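Local coordinates for L protein (CAS virus, PDB 5MV0) that probably cleaves capped host RNAs with its N-terminal endonuclease domain, so that the viral polymerase can use the fragments as transcription primers, at residues 47-50 against 51-55; 37-40 against 41-44. All coordinates share one frame; numbering follows the deposited sequence.

In the fold
Both contacts lie on one helix, 34-57, and follow each other along it. Contact 2 comes first and contact 1 second, with centres about 16 Å apart. Contact 2 packs among helices: it lies against 4-20, 155-170 and 181-192. Contact 1 carries the same helix on to the sheet, where it meets strands 98-106 and 60-61. One side-chain hydrogen bond, from T47 OG1 of contact 1 to the carbonyl of R43 in contact 2, links the two. Contact 1 also brings E50 close to D88, an acidic pair consistent with the metal-binding site of cap-snatching endonucleases. The helix thus runs from the helical lobe to the probable active site.

Contact 1: residues 47-50 against 51-55; sequences TIHE and LNCCR
H49 and C53, one helical turn apart, make the sulfur-aromatic contact. C53 SG sits over one face of the imidazole, 3.9 Å from the ring centroid and 22° off the normal. It is shifted toward the rim and comes within 3.6 Å of H49 CE1. The i to i+4 spacing puts both side chains on one side of the helix, and chi1 of H49 at -178° swings the ring over to SG. H49 ND1 is bonded to R149 N, which helps fix the rotation of the ring.

I48 and N52 lie side by side and point the same way. The CG2 branch of I48 touches N52 ND2 at 3.5 Å. The R149 backbone gives its N-H to H49 and takes the N52 amide N-H on its carbonyl.

Four backbone bonds run i to i+4. The first is L51 N to T47 O at 2.9 Å, and the last is C54 N to E50 O at 3.0 Å.

The E50 chain is extended beyond CG. OE1 is bonded to H61 NE2, and OE2 lies close to D88 OD1. An acid on this helix beside D88, just before strand 89-93, is consistent with the metal site of a PDDEXK-type endonuclease fold.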
loop_
_atom_site.group_PDB
_atom_site.type_symbol
_atom_site.label_atom_id
_atom_site.label_comp_id
_atom_site.label_asym_id
_atom_site.label_seq_id
_atom_site.Cartn_x
_atom_site.Cartn_y
_atom_site.Cartn_z
ATOM N N THR B 47 8.305 -9.164 -8.805
ATOM C CA THR B 47 6.883 -8.905 -9.056
ATOM C C THR B 47 6.644 -7.459 -9.489
ATOM O O THR B 47 5.762 -7.192 -10.317
ATOM C CB THR B 47 6.053 -9.225 -7.806
ATOM O OG1 THR B 47 6.210 -10.604 -7.464
ATOM C CG2 THR B 47 4.600 -8.979 -8.063
ATOM N N ILE B 48 7.390 -6.511 -8.913
ATOM C CA ILE B 48 7.304 -5.115 -9.349
ATOM C C ILE B 48 7.670 -4.993 -10.832
ATOM O O ILE B 48 6.982 -4.323 -11.621
ATOM C CB ILE B 48 8.202 -4.230 -8.459
ATOM C CG1 ILE B 48 7.669 -4.227 -7.009
ATOM C CG2 ILE B 48 8.303 -2.812 -9.016
ATOM C CD1 ILE B 48 8.622 -3.585 -5.990
ATOM N N HIS B 49 8.764 -5.639 -11.229
ATOM C CA HIS B 49 9.150 -5.668 -12.638
ATOM C C HIS B 49 8.024 -6.209 -13.518
ATOM O O HIS B 49 7.682 -5.601 -14.543
ATOM C CB HIS B 49 10.410 -6.513 -12.797
ATOM C CG HIS B 49 10.930 -6.581 -14.195
ATOM N ND1 HIS B 49 11.307 -5.461 -14.905
ATOM C CD2 HIS B 49 11.172 -7.642 -15.002
ATOM C CE1 HIS B 49 11.753 -5.828 -16.095
ATOM N NE2 HIS B 49 11.686 -7.147 -16.177
ATOM N N GLU B 50 7.454 -7.370 -13.148
ATOM C CA GLU B 50 6.346 -7.947 -13.914
ATOM C C GLU B 50 5.183 -6.981 -14.011
ATOM O O GLU B 50 4.594 -6.805 -15.081
ATOM C CB GLU B 50 5.832 -9.238 -13.269
ATOM C CG GLU B 50 6.755 -10.422 -13.245
ATOM C CD GLU B 50 6.227 -11.502 -12.284
ATOM O OE1 GLU B 50 5.078 -11.364 -11.783
ATOM O OE2 GLU B 50 6.961 -12.472 -12.018
ATOM N N LEU B 51 4.801 -6.387 -12.879
ATOM C CA LEU B 51 3.675 -5.457 -12.860
ATOM C C LEU B 51 3.887 -4.303 -13.833
ATOM O O LEU B 51 2.995 -3.958 -14.617
ATOM C CB LEU B 51 3.469 -4.909 -11.446
ATOM C CG LEU B 51 2.335 -3.886 -11.319
ATOM C CD1 LEU B 51 1.049 -4.479 -11.909
ATOM C CD2 LEU B 51 2.131 -3.484 -9.868
ATOM N N ASN B 52 5.056 -3.676 -13.780
ATOM C CA ASN B 52 5.256 -2.494 -14.603
ATOM C C ASN B 52 5.431 -2.845 -16.077
ATOM O O ASN B 52 5.028 -2.060 -16.945
ATOM C CB ASN B 52 6.422 -1.702 -14.042
ATOM C CG ASN B 52 6.050 -1.034 -12.721
ATOM O OD1 ASN B 52 4.943 -0.511 -12.586
ATOM N ND2 ASN B 52 6.945 -1.078 -11.745
ATOM N N CYS B 53 5.997 -4.014 -16.386
ATOM C CA CYS B 53 5.991 -4.468 -17.777
ATOM C C CYS B 53 4.564 -4.651 -18.274
ATOM O O CYS B 53 4.232 -4.242 -19.395
ATOM C CB CYS B 53 6.792 -5.767 -17.929
ATOM S SG CYS B 53 8.577 -5.580 -17.747
ATOM N N CYS B 54 3.692 -5.228 -17.438
ATOM C CA CYS B 54 2.293 -5.395 -17.817
ATOM C C CYS B 54 1.623 -4.053 -18.049
ATOM O O CYS B 54 0.909 -3.867 -19.039
ATOM C CB CYS B 54 1.535 -6.174 -16.748
ATOM S SG CYS B 54 1.964 -7.911 -16.677
ATOM N N ARG B 55 1.825 -3.108 -17.124
ATOM C CA ARG B 55 1.263 -1.776 -17.297
ATOM C C ARG B 55 1.754 -1.124 -18.583
ATOM O O ARG B 55 0.964 -0.513 -19.311
ATOM C CB ARG B 55 1.612 -0.898 -16.100
ATOM C CG ARG B 55 1.073 -1.418 -14.789
ATOM C CD ARG B 55 0.305 -0.336 -14.090
ATOM N NE ARG B 55 -0.300 -0.789 -12.846
ATOM C CZ ARG B 55 0.034 -0.301 -11.660
ATOM N NH1 ARG B 55 0.971 0.632 -11.591
ATOM N NH2 ARG B 55 -0.563 -0.735 -10.554
#

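Contact 2: residues 37-40 against 41-44; sequences LAMS and AIRL
R43 turns its guanidinium edge toward S40, three residues, just under one turn, back. S40 OG lies in the plane of the group and takes a bond from R43 NH2 at 3.2 Å. The N-H...O angle of 150° makes the bond moderately bent. R43 NH2 also comes within 2.8 Å of S40 O, obliquely and at too poor an angle for a bond. R43 has two deposited conformers, and these details belong to one, so they are less certain.

A water bridges the same two side chains. It donates to S40 OG at 3.1 Å and accepts a weak bond from R43 NE. With chi1 at 168°, S40 OG stands opposite the backbone N and beside the carbonyl carbon, where R43 NH2 meets it. The stronger partner of OG is the carbonyl of S29, in the loop before helix 34-57.

This is the N-terminal half of that helix, in the helical part of the PDDEXK-clan domain. L37 packs on helix 4-20, while A38 and I42 reach S165 and L169 of helix 155-170.

The apolar side-chain contact is between M39 and I42, which lie side by side and point the same way. In M39, chi2 near -38° puts SD 4.0 Å from I42 CD1; the bend at chi3 then lays CE beside that same methyl. M39 also touches W178 and I179.

The backbone keeps the i to i+4 hydrogen bonds of an alpha helix. R43 N bonds to M39 O at 2.8 Å, and L44 N bonds to S40 O at 2.8 Å.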
loop_
_atom_site.group_PDB
_atom_site.type_symbol
_atom_site.label_atom_id
_atom_site.label_comp_id
_atom_site.label_asym_id
_atom_site.label_seq_id
_atom_site.Cartn_x
_atom_site.Cartn_y
_atom_site.Cartn_z
ATOM N N LEU B 37 11.801 -12.963 5.323
ATOM C CA LEU B 37 11.616 -11.593 4.858
ATOM C C LEU B 37 12.509 -11.295 3.664
ATOM O O LEU B 37 12.080 -10.642 2.698
ATOM C CB LEU B 37 11.911 -10.617 5.994
ATOM C CG LEU B 37 11.682 -9.140 5.654
ATOM C CD1 LEU B 37 10.195 -8.855 5.492
ATOM C CD2 LEU B 37 12.284 -8.256 6.716
ATOM N N ALA B 38 13.764 -11.752 3.714
ATOM C CA ALA B 38 14.666 -11.511 2.591
ATOM C C ALA B 38 14.128 -12.138 1.315
ATOM O O ALA B 38 14.193 -11.525 0.241
ATOM C CB ALA B 38 16.076 -12.045 2.893
ATOM N N MET B 39 13.578 -13.359 1.407
ATOM C CA MET B 39 13.077 -13.995 0.189
ATOM C C MET B 39 11.820 -13.298 -0.318
ATOM O O MET B 39 11.614 -13.183 -1.535
ATOM C CB MET B 39 12.823 -15.492 0.430
ATOM C CG MET B 39 14.102 -16.329 0.728
ATOM S SD MET B 39 15.605 -15.880 -0.201
ATOM C CE MET B 39 15.140 -16.330 -1.877
ATOM N N SER B 40 10.979 -12.798 0.587
ATOM C CA SER B 40 9.813 -12.035 0.150
ATOM C C SER B 40 10.232 -10.750 -0.563
ATOM O O SER B 40 9.627 -10.364 -1.570
ATOM C CB SER B 40 8.909 -11.735 1.355
ATOM O OG SER B 40 7.921 -10.775 1.010
ATOM N N ALA B 41 11.278 -10.090 -0.070
ATOM C CA ALA B 41 11.783 -8.888 -0.727
ATOM C C ALA B 41 12.291 -9.191 -2.129
ATOM O O ALA B 41 12.022 -8.436 -3.072
ATOM C CB ALA B 41 12.896 -8.277 0.121
ATOM N N ILE B 42 13.023 -10.300 -2.286
ATOM C CA ILE B 42 13.517 -10.702 -3.601
ATOM C C ILE B 42 12.360 -11.026 -4.537
ATOM O O ILE B 42 12.359 -10.618 -5.709
ATOM C CB ILE B 42 14.493 -11.883 -3.447
ATOM C CG1 ILE B 42 15.760 -11.400 -2.741
ATOM C CG2 ILE B 42 14.785 -12.556 -4.814
ATOM C CD1 ILE B 42 16.608 -12.533 -2.134
ATOM N N ARG B 43 11.433 -11.745 -3.977
ATOM C CA ARG B 43 10.172 -11.989 -4.880
ATOM C C ARG B 43 9.373 -10.654 -5.284
ATOM O O ARG B 43 8.987 -10.371 -6.428
ATOM C CB ARG B 43 9.205 -12.945 -4.181
ATOM C CG ARG B 43 7.969 -13.262 -5.027
ATOM C CD ARG B 43 6.714 -13.303 -4.172
ATOM N NE ARG B 43 6.889 -12.399 -3.052
ATOM C CZ ARG B 43 6.584 -11.109 -3.064
ATOM N NH1 ARG B 43 6.028 -10.545 -4.154
ATOM N NH2 ARG B 43 6.832 -10.403 -1.974
ATOM N N LEU B 44 9.360 -9.762 -4.299
ATOM C CA LEU B 44 8.689 -8.490 -4.578
ATOM C C LEU B 44 9.419 -7.703 -5.662
ATOM O O LEU B 44 8.791 -7.092 -6.539
ATOM C CB LEU B 44 8.587 -7.675 -3.291
ATOM C CG LEU B 44 7.815 -6.347 -3.355
ATOM C CD1 LEU B 44 6.364 -6.584 -3.784
ATOM C CD2 LEU B 44 7.905 -5.587 -2.012
HETATM O O HOH W 1 6.061 -12.950 -0.258
#